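Long-range contacts in tripeptidase (Staphylococcus aureus subsp. aureus, PDB 3RZA), which probably hydrolyses tripeptides as a metal-dependent peptidase of the M20 family, with a zinc and a calcium ion side by side in its active site: residues L72-L77 with F156-G161; E39-E43 with V160-S164; L166-L172 with G342-I348; S97-T101 with D129-L134. All coordinates share one frame; numbering follows the deposited sequence.

Contact 1. Residues L72-L77 with F156-G161; sequences LGANNL and FVITVG. With CA (calcium ion), chain E.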
loop_
_atom_site.group_PDB
_atom_site.type_symbol
_atom_site.label_atom_id
_atom_site.label_comp_id
_atom_site.label_asym_id
_atom_site.label_seq_id
_atom_site.Cartn_x
_atom_site.Cartn_y
_atom_site.Cartn_z
ATOM N N LEU A 72 -20.566 -13.756 12.518
ATOM C CA LEU A 72 -21.971 -14.058 12.146
ATOM C C LEU A 72 -22.933 -13.506 13.212
ATOM O O LEU A 72 -22.732 -13.726 14.403
ATOM C CB LEU A 72 -22.193 -15.561 12.017
ATOM C CG LEU A 72 -21.333 -16.368 11.033
ATOM C CD1 LEU A 72 -21.659 -17.857 11.197
ATOM C CD2 LEU A 72 -21.587 -15.932 9.628
ATOM N N GLY A 73 -23.968 -12.795 12.767
ATOM C CA GLY A 73 -24.916 -12.119 13.667
ATOM C C GLY A 73 -26.191 -12.897 13.968
ATOM O O GLY A 73 -27.042 -12.383 14.675
ATOM N N ALA A 74 -26.334 -14.111 13.410
ATOM C CA ALA A 74 -27.509 -14.942 13.657
ATOM C C ALA A 74 -27.243 -16.391 13.274
ATOM O O ALA A 74 -26.266 -16.703 12.579
ATOM C CB ALA A 74 -28.764 -14.390 12.901
ATOM N N ASN A 75 -28.115 -17.271 13.759
ATOM C CA ASN A 75 -28.072 -18.695 13.421
ATOM C C ASN A 75 -28.622 -18.914 12.032
ATOM O O ASN A 75 -29.491 -18.162 11.577
ATOM C CB ASN A 75 -28.905 -19.523 14.422
ATOM C CG ASN A 75 -28.453 -19.343 15.850
ATOM O OD1 ASN A 75 -27.257 -19.327 16.133
ATOM N ND2 ASN A 75 -29.412 -19.227 16.768
ATOM N N ASN A 76 -28.176 -19.990 11.387
ATOM C CA ASN A 76 -28.831 -20.478 10.165
ATOM C C ASN A 76 -30.202 -21.037 10.538
ATOM O O ASN A 76 -30.399 -21.445 11.672
ATOM C CB ASN A 76 -28.031 -21.586 9.478
ATOM C CG ASN A 76 -26.600 -21.193 9.170
ATOM O OD1 ASN A 76 -26.347 -20.264 8.414
ATOM N ND2 ASN A 76 -25.656 -21.937 9.725
ATOM N N LEU A 77 -31.136 -21.032 9.584
ATOM C CA LEU A 77 -32.482 -21.618 9.758
ATOM C C LEU A 77 -32.593 -22.830 8.838
ATOM O O LEU A 77 -32.220 -22.735 7.673
ATOM C CB LEU A 77 -33.552 -20.605 9.377
ATOM C CG LEU A 77 -33.583 -19.283 10.134
ATOM C CD1 LEU A 77 -34.528 -18.285 9.488
ATOM C CD2 LEU A 77 -33.965 -19.527 11.590
ATOM N N PHE A 156 -35.887 -25.981 3.591
ATOM C CA PHE A 156 -35.484 -24.649 3.177
ATOM C C PHE A 156 -34.393 -24.217 4.134
ATOM O O PHE A 156 -34.652 -24.057 5.337
ATOM C CB PHE A 156 -36.669 -23.700 3.229
ATOM C CG PHE A 156 -37.725 -24.025 2.219
ATOM C CD1 PHE A 156 -38.638 -25.039 2.454
ATOM C CD2 PHE A 156 -37.796 -23.330 1.012
ATOM C CE1 PHE A 156 -39.598 -25.362 1.506
ATOM C CE2 PHE A 156 -38.774 -23.632 0.063
ATOM C CZ PHE A 156 -39.667 -24.644 0.302
ATOM N N VAL A 157 -33.172 -24.107 3.608
ATOM C CA VAL A 157 -31.971 -23.862 4.402
ATOM C C VAL A 157 -31.546 -22.412 4.168
ATOM O O VAL A 157 -31.114 -22.060 3.066
ATOM C CB VAL A 157 -30.817 -24.845 4.009
ATOM C CG1 VAL A 157 -29.584 -24.571 4.820
ATOM C CG2 VAL A 157 -31.262 -26.295 4.200
ATOM N N ILE A 158 -31.685 -21.569 5.197
ATOM C CA ILE A 158 -31.422 -20.124 5.068
ATOM C C ILE A 158 -30.146 -19.806 5.841
ATOM O O ILE A 158 -30.114 -19.916 7.083
ATOM C CB ILE A 158 -32.596 -19.238 5.582
ATOM C CG1 ILE A 158 -33.970 -19.837 5.238
ATOM C CG2 ILE A 158 -32.470 -17.830 5.035
ATOM C CD1 ILE A 158 -34.186 -20.175 3.780
ATOM N N THR A 159 -29.085 -19.447 5.109
ATOM C CA THR A 159 -27.772 -19.278 5.705
ATOM C C THR A 159 -27.453 -17.827 5.986
ATOM O O THR A 159 -28.034 -16.910 5.391
ATOM C CB THR A 159 -26.649 -19.816 4.813
ATOM O OG1 THR A 159 -26.616 -19.059 3.608
ATOM C CG2 THR A 159 -26.876 -21.231 4.506
ATOM N N VAL A 160 -26.474 -17.662 6.847
ATOM C CA VAL A 160 -25.918 -16.357 7.226
ATOM C C VAL A 160 -24.482 -16.354 6.724
ATOM O O VAL A 160 -23.943 -17.411 6.355
ATOM C CB VAL A 160 -25.952 -16.146 8.723
ATOM C CG1 VAL A 160 -27.407 -15.846 9.194
ATOM C CG2 VAL A 160 -25.356 -17.361 9.466
ATOM N N GLY A 161 -23.900 -15.167 6.596
ATOM C CA GLY A 161 -22.501 -15.036 6.268
ATOM C C GLY A 161 -22.004 -15.619 4.963
ATOM O O GLY A 161 -20.808 -15.848 4.839
HETATM CA CA CA E . -21.794 -13.631 16.624
HETATM O O HOH W 1 -20.689 -11.720 15.931
HETATM O O HOH W 2 -23.801 -12.847 17.990
HETATM O O HOH W 3 -20.203 -13.954 18.665
#

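Contact 2. Residues E39-E43 with V160-S164; sequences ETGNE and VGEES. With CA (calcium ion), chain D.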
loop_
_atom_site.group_PDB
_atom_site.type_symbol
_atom_site.label_atom_id
_atom_site.label_comp_id
_atom_site.label_asym_id
_atom_site.label_seq_id
_atom_site.Cartn_x
_atom_site.Cartn_y
_atom_site.Cartn_z
ATOM N N GLU A 39 -26.644 -6.663 6.045
ATOM C CA GLU A 39 -25.232 -6.672 5.622
ATOM C C GLU A 39 -24.561 -7.823 6.318
ATOM O O GLU A 39 -24.899 -8.119 7.467
ATOM C CB GLU A 39 -24.525 -5.362 5.983
ATOM C CG GLU A 39 -24.968 -4.146 5.154
ATOM C CD GLU A 39 -24.132 -2.883 5.431
ATOM O OE1 GLU A 39 -23.683 -2.695 6.580
ATOM O OE2 GLU A 39 -23.961 -2.063 4.500
ATOM N N THR A 40 -23.645 -8.501 5.623
ATOM C CA THR A 40 -23.036 -9.750 6.130
ATOM C C THR A 40 -22.401 -9.530 7.500
ATOM O O THR A 40 -21.804 -8.478 7.758
ATOM C CB THR A 40 -22.018 -10.348 5.088
ATOM O OG1 THR A 40 -21.712 -11.718 5.402
ATOM C CG2 THR A 40 -20.733 -9.526 4.991
ATOM N N GLY A 41 -22.635 -10.476 8.400
ATOM C CA GLY A 41 -22.312 -10.323 9.809
ATOM C C GLY A 41 -23.340 -9.653 10.709
ATOM O O GLY A 41 -23.240 -9.792 11.928
ATOM N N ASN A 42 -24.325 -8.947 10.129
ATOM C CA ASN A 42 -25.382 -8.254 10.881
ATOM C C ASN A 42 -26.761 -8.756 10.477
ATOM O O ASN A 42 -27.671 -7.968 10.177
ATOM C CB ASN A 42 -25.274 -6.737 10.683
ATOM C CG ASN A 42 -24.003 -6.150 11.283
ATOM O OD1 ASN A 42 -23.401 -6.723 12.193
ATOM N ND2 ASN A 42 -23.600 -4.989 10.783
ATOM N N GLU A 43 -26.913 -10.081 10.527
ATOM C CA GLU A 43 -28.135 -10.778 10.113
ATOM C C GLU A 43 -29.199 -10.831 11.232
ATOM O O GLU A 43 -30.283 -11.330 10.988
ATOM C CB GLU A 43 -27.830 -12.236 9.682
ATOM C CG GLU A 43 -26.881 -12.400 8.495
ATOM C CD GLU A 43 -25.401 -12.470 8.862
ATOM O OE1 GLU A 43 -25.047 -12.217 10.017
ATOM O OE2 GLU A 43 -24.576 -12.746 7.962
ATOM N N VAL A 160 -26.474 -17.662 6.847
ATOM C CA VAL A 160 -25.918 -16.357 7.226
ATOM C C VAL A 160 -24.482 -16.354 6.724
ATOM O O VAL A 160 -23.943 -17.411 6.355
ATOM C CB VAL A 160 -25.952 -16.146 8.723
ATOM C CG1 VAL A 160 -27.407 -15.846 9.194
ATOM C CG2 VAL A 160 -25.356 -17.361 9.466
ATOM N N GLY A 161 -23.900 -15.167 6.596
ATOM C CA GLY A 161 -22.501 -15.036 6.268
ATOM C C GLY A 161 -22.004 -15.619 4.963
ATOM O O GLY A 161 -20.808 -15.848 4.839
ATOM N N GLU A 162 -22.887 -15.869 3.989
ATOM C CA GLU A 162 -22.440 -16.372 2.693
ATOM C C GLU A 162 -21.443 -15.420 2.035
ATOM O O GLU A 162 -20.449 -15.870 1.469
ATOM C CB GLU A 162 -23.617 -16.666 1.756
ATOM C CG GLU A 162 -23.257 -17.501 0.486
ATOM C CD GLU A 162 -22.802 -16.683 -0.759
ATOM O OE1 GLU A 162 -22.800 -15.417 -0.780
ATOM O OE2 GLU A 162 -22.444 -17.334 -1.748
ATOM N N GLU A 163 -21.692 -14.125 2.186
ATOM C CA GLU A 163 -20.840 -13.075 1.626
ATOM C C GLU A 163 -19.571 -12.782 2.412
ATOM O O GLU A 163 -18.796 -11.972 1.971
ATOM C CB GLU A 163 -21.636 -11.762 1.492
ATOM C CG GLU A 163 -22.913 -11.867 0.708
ATOM C CD GLU A 163 -22.710 -11.999 -0.755
ATOM O OE1 GLU A 163 -21.600 -12.320 -1.253
ATOM O OE2 GLU A 163 -23.690 -11.751 -1.486
ATOM N N SER A 164 -19.383 -13.418 3.574
ATOM C CA SER A 164 -18.110 -13.410 4.308
ATOM C C SER A 164 -17.244 -14.676 4.049
ATOM O O SER A 164 -16.301 -14.927 4.803
ATOM C CB SER A 164 -18.374 -13.280 5.816
ATOM O OG SER A 164 -19.213 -12.203 6.101
HETATM CA CA CA D . -23.096 -12.190 -3.557
HETATM O O HOH W 4 -23.466 -14.703 -3.900
#

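Contact 3. Residues L166-L172 with G342-I348; sequences LIGAKEL and GSDGSII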
loop_
_atom_site.group_PDB
_atom_site.type_symbol
_atom_site.label_atom_id
_atom_site.label_comp_id
_atom_site.label_asym_id
_atom_site.label_seq_id
_atom_site.Cartn_x
_atom_site.Cartn_y
_atom_site.Cartn_z
ATOM N N LEU A 166 -18.826 -18.006 2.804
ATOM C CA LEU A 166 -19.643 -19.215 3.045
ATOM C C LEU A 166 -19.615 -19.675 4.521
ATOM O O LEU A 166 -19.738 -20.868 4.806
ATOM C CB LEU A 166 -19.195 -20.353 2.117
ATOM C CG LEU A 166 -18.891 -20.006 0.655
ATOM C CD1 LEU A 166 -18.446 -21.259 -0.080
ATOM C CD2 LEU A 166 -20.095 -19.365 -0.034
ATOM N N ILE A 167 -19.478 -18.708 5.440
ATOM C CA ILE A 167 -19.151 -18.986 6.829
ATOM C C ILE A 167 -20.324 -19.646 7.575
ATOM O O ILE A 167 -20.103 -20.553 8.382
ATOM C CB ILE A 167 -18.706 -17.687 7.603
ATOM C CG1 ILE A 167 -17.454 -17.059 6.984
ATOM C CG2 ILE A 167 -18.428 -17.994 9.052
ATOM C CD1 ILE A 167 -16.175 -17.954 7.041
ATOM N N GLY A 168 -21.555 -19.206 7.297
ATOM C CA GLY A 168 -22.745 -19.861 7.862
ATOM C C GLY A 168 -22.909 -21.295 7.387
ATOM O O GLY A 168 -23.132 -22.193 8.212
ATOM N N ALA A 169 -22.767 -21.519 6.075
ATOM C CA ALA A 169 -22.711 -22.901 5.532
ATOM C C ALA A 169 -21.631 -23.785 6.224
ATOM O O ALA A 169 -21.876 -24.973 6.499
ATOM C CB ALA A 169 -22.489 -22.880 4.011
ATOM N N LYS A 170 -20.470 -23.186 6.514
ATOM C CA LYS A 170 -19.366 -23.871 7.237
ATOM C C LYS A 170 -19.653 -24.175 8.697
ATOM O O LYS A 170 -19.053 -25.086 9.262
ATOM C CB LYS A 170 -18.069 -23.047 7.166
ATOM C CG LYS A 170 -17.395 -23.097 5.817
ATOM C CD LYS A 170 -16.281 -22.071 5.678
ATOM C CE LYS A 170 -15.608 -22.200 4.307
ATOM N NZ LYS A 170 -14.766 -21.044 4.001
ATOM N N GLU A 171 -20.513 -23.369 9.320
ATOM C CA GLU A 171 -20.966 -23.589 10.714
ATOM C C GLU A 171 -22.272 -24.376 10.804
ATOM O O GLU A 171 -22.727 -24.680 11.906
ATOM C CB GLU A 171 -21.126 -22.233 11.419
ATOM C CG GLU A 171 -19.810 -21.462 11.592
ATOM C CD GLU A 171 -18.889 -22.090 12.633
ATOM O OE1 GLU A 171 -19.334 -22.257 13.785
ATOM O OE2 GLU A 171 -17.729 -22.406 12.302
ATOM N N LEU A 172 -22.861 -24.713 9.655
ATOM C CA LEU A 172 -24.122 -25.446 9.597
ATOM C C LEU A 172 -24.047 -26.815 10.311
ATOM O O LEU A 172 -23.117 -27.600 10.084
ATOM C CB LEU A 172 -24.551 -25.635 8.132
ATOM C CG LEU A 172 -25.992 -25.911 7.757
ATOM C CD1 LEU A 172 -26.922 -24.798 8.234
ATOM C CD2 LEU A 172 -26.049 -26.035 6.244
ATOM N N GLY A 342 -17.692 -19.772 -5.832
ATOM C CA GLY A 342 -18.333 -20.627 -4.847
ATOM C C GLY A 342 -19.717 -20.143 -4.432
ATOM O O GLY A 342 -20.167 -19.085 -4.830
ATOM N N SER A 343 -20.381 -20.961 -3.637
ATOM C CA SER A 343 -21.691 -20.650 -3.064
ATOM C C SER A 343 -21.859 -21.604 -1.908
ATOM O O SER A 343 -20.994 -22.485 -1.699
ATOM C CB SER A 343 -22.802 -20.862 -4.100
ATOM O OG SER A 343 -23.147 -22.228 -4.216
ATOM N N ASP A 344 -22.972 -21.498 -1.186
ATOM C CA ASP A 344 -23.264 -22.455 -0.111
ATOM C C ASP A 344 -23.367 -23.896 -0.590
ATOM O O ASP A 344 -23.082 -24.819 0.180
ATOM C CB ASP A 344 -24.535 -22.065 0.665
ATOM C CG ASP A 344 -24.329 -20.823 1.546
ATOM O OD1 ASP A 344 -23.204 -20.580 2.043
ATOM O OD2 ASP A 344 -25.296 -20.089 1.729
ATOM N N GLY A 345 -23.756 -24.073 -1.850
ATOM C CA GLY A 345 -23.709 -25.362 -2.519
ATOM C C GLY A 345 -22.361 -26.040 -2.565
ATOM O O GLY A 345 -22.309 -27.256 -2.549
ATOM N N SER A 346 -21.279 -25.250 -2.614
ATOM C CA SER A 346 -19.905 -25.775 -2.542
ATOM C C SER A 346 -19.633 -26.461 -1.206
ATOM O O SER A 346 -18.907 -27.450 -1.166
ATOM C CB SER A 346 -18.861 -24.662 -2.742
ATOM O OG SER A 346 -19.054 -23.913 -3.945
ATOM N N ILE A 347 -20.209 -25.925 -0.120
ATOM C CA ILE A 347 -20.066 -26.518 1.198
ATOM C C ILE A 347 -21.010 -27.693 1.387
ATOM O O ILE A 347 -20.598 -28.733 1.927
ATOM C CB ILE A 347 -20.284 -25.487 2.321
ATOM C CG1 ILE A 347 -19.303 -24.311 2.191
ATOM C CG2 ILE A 347 -20.121 -26.150 3.698
ATOM C CD1 ILE A 347 -17.784 -24.712 2.049
ATOM N N ILE A 348 -22.251 -27.551 0.934
ATOM C CA ILE A 348 -23.287 -28.559 1.190
ATOM C C ILE A 348 -22.962 -29.869 0.469
ATOM O O ILE A 348 -23.157 -30.940 1.037
ATOM C CB ILE A 348 -24.722 -28.066 0.773
ATOM C CG1 ILE A 348 -25.136 -26.807 1.575
ATOM C CG2 ILE A 348 -25.779 -29.225 0.895
ATOM C CD1 ILE A 348 -26.014 -27.053 2.731
HETATM O O HOH W 5 -22.798 -19.199 4.328
#

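Contact 4. Residues S97-T101 with D129-L134; sequences SHMDT and DDKAGL. With ZN (zinc ion), chain C; CA (calcium ion), chain D.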
loop_
_atom_site.group_PDB
_atom_site.type_symbol
_atom_site.label_atom_id
_atom_site.label_comp_id
_atom_site.label_asym_id
_atom_site.label_seq_id
_atom_site.Cartn_x
_atom_site.Cartn_y
_atom_site.Cartn_z
ATOM N N SER A 97 -30.977 -20.549 0.159
ATOM C CA SER A 97 -30.573 -19.199 -0.157
ATOM C C SER A 97 -29.924 -18.610 1.070
ATOM O O SER A 97 -29.996 -19.195 2.130
ATOM C CB SER A 97 -31.787 -18.369 -0.586
ATOM O OG SER A 97 -32.022 -18.533 -1.977
ATOM N N HIS A 98 -29.227 -17.499 0.899
ATOM C CA HIS A 98 -28.569 -16.811 2.021
ATOM C C HIS A 98 -29.255 -15.467 2.316
ATOM O O HIS A 98 -29.665 -14.757 1.392
ATOM C CB HIS A 98 -27.062 -16.642 1.786
ATOM C CG HIS A 98 -26.698 -15.768 0.637
ATOM N ND1 HIS A 98 -26.437 -14.424 0.777
ATOM C CD2 HIS A 98 -26.405 -16.077 -0.647
ATOM C CE1 HIS A 98 -26.058 -13.931 -0.389
ATOM N NE2 HIS A 98 -26.019 -14.917 -1.266
HETATM N N MSE A 99 -29.391 -15.154 3.605
HETATM C CA MSE A 99 -30.136 -13.972 4.060
HETATM C C MSE A 99 -29.290 -12.692 4.123
HETATM O O MSE A 99 -29.852 -11.590 4.267
HETATM C CB MSE A 99 -30.801 -14.261 5.402
HETATM C CG MSE A 99 -29.902 -14.228 6.598
HETATM SE SE MSE A 99 -30.826 -14.799 8.148
HETATM C CE MSE A 99 -30.783 -16.723 7.804
ATOM N N ASP A 100 -27.954 -12.833 4.053
ATOM C CA ASP A 100 -27.042 -11.678 4.073
ATOM C C ASP A 100 -26.758 -11.101 2.667
ATOM O O ASP A 100 -26.888 -11.788 1.660
ATOM C CB ASP A 100 -25.715 -11.989 4.789
ATOM C CG ASP A 100 -24.868 -13.069 4.075
ATOM O OD1 ASP A 100 -25.441 -14.091 3.651
ATOM O OD2 ASP A 100 -23.636 -12.905 3.966
ATOM N N THR A 101 -26.376 -9.820 2.643
ATOM C CA THR A 101 -25.931 -9.128 1.437
ATOM C C THR A 101 -24.531 -8.550 1.671
ATOM O O THR A 101 -24.087 -8.424 2.814
ATOM C CB THR A 101 -26.858 -7.970 1.116
ATOM O OG1 THR A 101 -26.629 -6.922 2.064
ATOM C CG2 THR A 101 -28.287 -8.395 1.186
ATOM N N ASP A 129 -29.306 -10.352 -4.985
ATOM C CA ASP A 129 -28.412 -11.329 -4.431
ATOM C C ASP A 129 -28.437 -11.226 -2.868
ATOM O O ASP A 129 -27.768 -10.335 -2.297
ATOM C CB ASP A 129 -27.032 -11.098 -4.972
ATOM C CG ASP A 129 -26.045 -12.104 -4.482
ATOM O OD1 ASP A 129 -26.414 -13.164 -3.964
ATOM O OD2 ASP A 129 -24.840 -11.835 -4.626
ATOM N N ASP A 130 -29.169 -12.092 -2.156
ATOM C CA ASP A 130 -29.872 -13.297 -2.648
ATOM C C ASP A 130 -31.351 -13.324 -2.233
ATOM O O ASP A 130 -31.991 -14.385 -2.205
ATOM C CB ASP A 130 -29.126 -14.538 -2.156
ATOM C CG ASP A 130 -29.524 -15.826 -2.897
ATOM O OD1 ASP A 130 -29.925 -15.725 -4.083
ATOM O OD2 ASP A 130 -29.487 -16.927 -2.266
ATOM N N LYS A 131 -31.927 -12.144 -2.013
ATOM C CA LYS A 131 -33.298 -12.043 -1.545
ATOM C C LYS A 131 -34.348 -12.380 -2.648
ATOM O O LYS A 131 -35.479 -12.666 -2.324
ATOM C CB LYS A 131 -33.534 -10.668 -0.889
ATOM C CG LYS A 131 -32.638 -10.476 0.364
ATOM C CD LYS A 131 -32.610 -9.082 0.918
ATOM C CE LYS A 131 -32.090 -9.108 2.352
ATOM N NZ LYS A 131 -31.832 -7.752 2.959
ATOM N N ALA A 132 -33.935 -12.365 -3.931
ATOM C CA ALA A 132 -34.725 -12.949 -5.036
ATOM C C ALA A 132 -34.971 -14.423 -4.786
ATOM O O ALA A 132 -36.103 -14.899 -4.920
ATOM C CB ALA A 132 -34.013 -12.749 -6.392
ATOM N N GLY A 133 -33.918 -15.126 -4.379
ATOM C CA GLY A 133 -34.025 -16.511 -3.965
ATOM C C GLY A 133 -34.966 -16.741 -2.798
ATOM O O GLY A 133 -35.810 -17.632 -2.844
ATOM N N LEU A 134 -34.841 -15.918 -1.765
ATOM C CA LEU A 134 -35.732 -16.004 -0.605
ATOM C C LEU A 134 -37.181 -15.713 -0.966
ATOM O O LEU A 134 -38.076 -16.388 -0.476
ATOM C CB LEU A 134 -35.279 -15.046 0.509
ATOM C CG LEU A 134 -33.948 -15.383 1.179
ATOM C CD1 LEU A 134 -33.563 -14.282 2.150
ATOM C CD2 LEU A 134 -34.004 -16.710 1.894
HETATM ZN ZN ZN C . -25.465 -14.881 -3.328
HETATM CA CA CA D . -23.096 -12.190 -3.557
HETATM O O HOH W 6 -29.392 -12.070 0.667
HETATM O O HOH W 4 -23.466 -14.703 -3.900
#

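Contact 1. Residues L72-L77 with F156-G161
With CG of N76 set beside its backbone N (chi1 -55°), the amide swings across to V160, where OD1 accepts from V160 N at 3.0 Å, nearly in line with its own C=O bond. Because V160 CG1 stands opposite the carbonyl carbon (chi1 -74°), CG2 falls between backbone N and carbonyl carbon, 3.3 Å from A74 O and close to the N76 amide. Asparagine suits this place because it bonds in two directions: OD1 continues the strand pairing where the backbones part, while ND2 is held by D64 and by G168 O. At L77 and I158 the pairing is regular, an antiparallel hydrogen-bonded pair with L77 N to I158 O at 2.9 Å and I158 N to L77 O at 2.8 Å. At the other end L72 CD2 rests 3.6 Å from G161 CA, against a glycine whose positive phi turns the chain. L72 O binds a calcium ion at 2.4 Å together with A67 O, H69 O and three waters. Strand 154-159 lies between strand 77-81, antiparallel to it, and strand 93-98, parallel to it, while helices 46-56 and 128-147 pack on the L77 and I158 side chains and on I158, respectively.

Contact 2. Residues E39-E43 with V160-S164
T40 lies on a type II beta turn from E39 to N42, closed by the bond from N42 N to E39 O, and E43 follows it; both face a bend at G161 that leads into the 3-10 turn of E162 and E163. The positive phi of G41 at the third position of the turn and of G161 in the bend suits glycine in both places. E43 joins these two corners. Its chain folds at chi2 (89°) and brings OE2 to 2.9 Å from G161 N and 3.0 Å from G41 N. The two N-H groups meet this oxygen from opposite faces of the carboxylate plane, 44° and 48° out of it, so one buried atom is gripped by both segments; OE1 is taken by G73 N. The aliphatic part of the glutamate is used as well, since CG lies 3.6 Å from V160 CG1. In this M20-family fold the segment after strand 154-159 carries a ligand of the paired-metal site: E163 turns its carboxylate away from T40 and chelates the calcium ion, with OE2 at 2.2 Å and OE1 at 2.8 Å, alongside D129 and H366. E162 OE1 accepts from the water that bridges this calcium and the zinc. Next to E163 in the chain, S164 brings its OG to 2.6 Å from T40 OG1, and T40 CB packs on E163 CB. T40 OG1 also bonds D100 OD2, the same oxygen that accepts from E163 N.

Contact 3. Residues L166-L172 with G342-I348
L166 lays its two methyls over the start of the facing helix, CD1 resting 3.3 Å from S343 O and 3.9 Å from I347 CG1. Next along is A169, whose CB fits between D344 and I347, 3.1 Å from D344 OD1 and 3.8 Å from I347 CB. A side chain this small suits a point where the backbones come close, the CA atoms of A169 and D344 being 5.7 Å apart. The two short helices, 167-171 and 344-348, run almost parallel, crossing at -18° with their axes 8.9 Å apart. I347 points CG2 anti to its backbone N, against A169 O, and sends CD1 out to K170 CE, whose extended chain it meets at about a right angle. The lysine keeps its ammonium for S307 O and G165 O, lending only its carbons to this contact. At the far end L172 CD2 touches I348 CD1. S343 is the N-cap of helix 344-348, its OG accepting a weak bond from G345 N. No direct hydrogen bond joins the segments. Instead a water accepts from A169 N at 2.9 Å and donates to D344 OD1 at 2.7 Å, while D344 OD2 bonds T159 OG1. The chemistry is therefore mainly apolar, with one buried aspartate whose two oxygens are each satisfied by a polar partner.

Contact 4. Residues S97-T101 with D129-L134
The imidazole of H98 and the carboxylate of D129 stand almost perpendicular, their planes 82° apart, and converge on the zinc ion, which H98 NE2 and D129 OD1 each bind at 2.1 Å. The other oxygen, D129 OD2, binds the calcium ion, so one carboxylate bridges the two metals, while D186 adds a further zinc ligand and a water also joins the pair. D130 lies across one face of the H98 ring: its CB sits 3.5 Å from the ring centroid, a CH-pi contact. D130 directs its CG away from the backbone N (chi1 -165°), which carries OD2 back to the strand, where it takes two bonds. H98 N reaches the anti lone pair of D130 OD2 at 3.2 Å, and S97 OG comes to the same oxygen at 3.0 Å from above the carboxylate plane. The peptide between D129 and D130 is cis, which probably helps one aspartate face the metals and the next the strand. ND1 of H98 is held by weak bonds to D100 O and OD1. G133 suits its position because S97 OG packs 3.5 Å from its CA, and L134 CD2 fills in against S97 CB. Beyond them K131 extends past T101 CG2 to bond I36 O, L33 O and S38. The chemistry is consistent with a restrained zinc ligand: coordination at NE2, weak bonds from ND1 and a methylene over the face should limit the ring's rotation.

How the contacts relate
Contacts 1, 3 and 4 are buried, whereas contact 2 is partly open. Contacts 1 and 4 reach neighbouring strands of one sheet, 154-159 and 93-98, and are stitched by backbone bonds between T159 and both S97 and M99. Contacts 1 and 2 share V160 and G161, where strand pairing gives way to a glutamate-bound turn. Contacts 2 and 4 supply ligands to the same calcium ion and share its bridging water, so carboxylates dominate there; the calcium of contact 1 is a separate site bound through backbone oxygens and waters. Contact 3, mainly apolar helix packing, connects to contact 1 through D344 with T159 and G168 with N76.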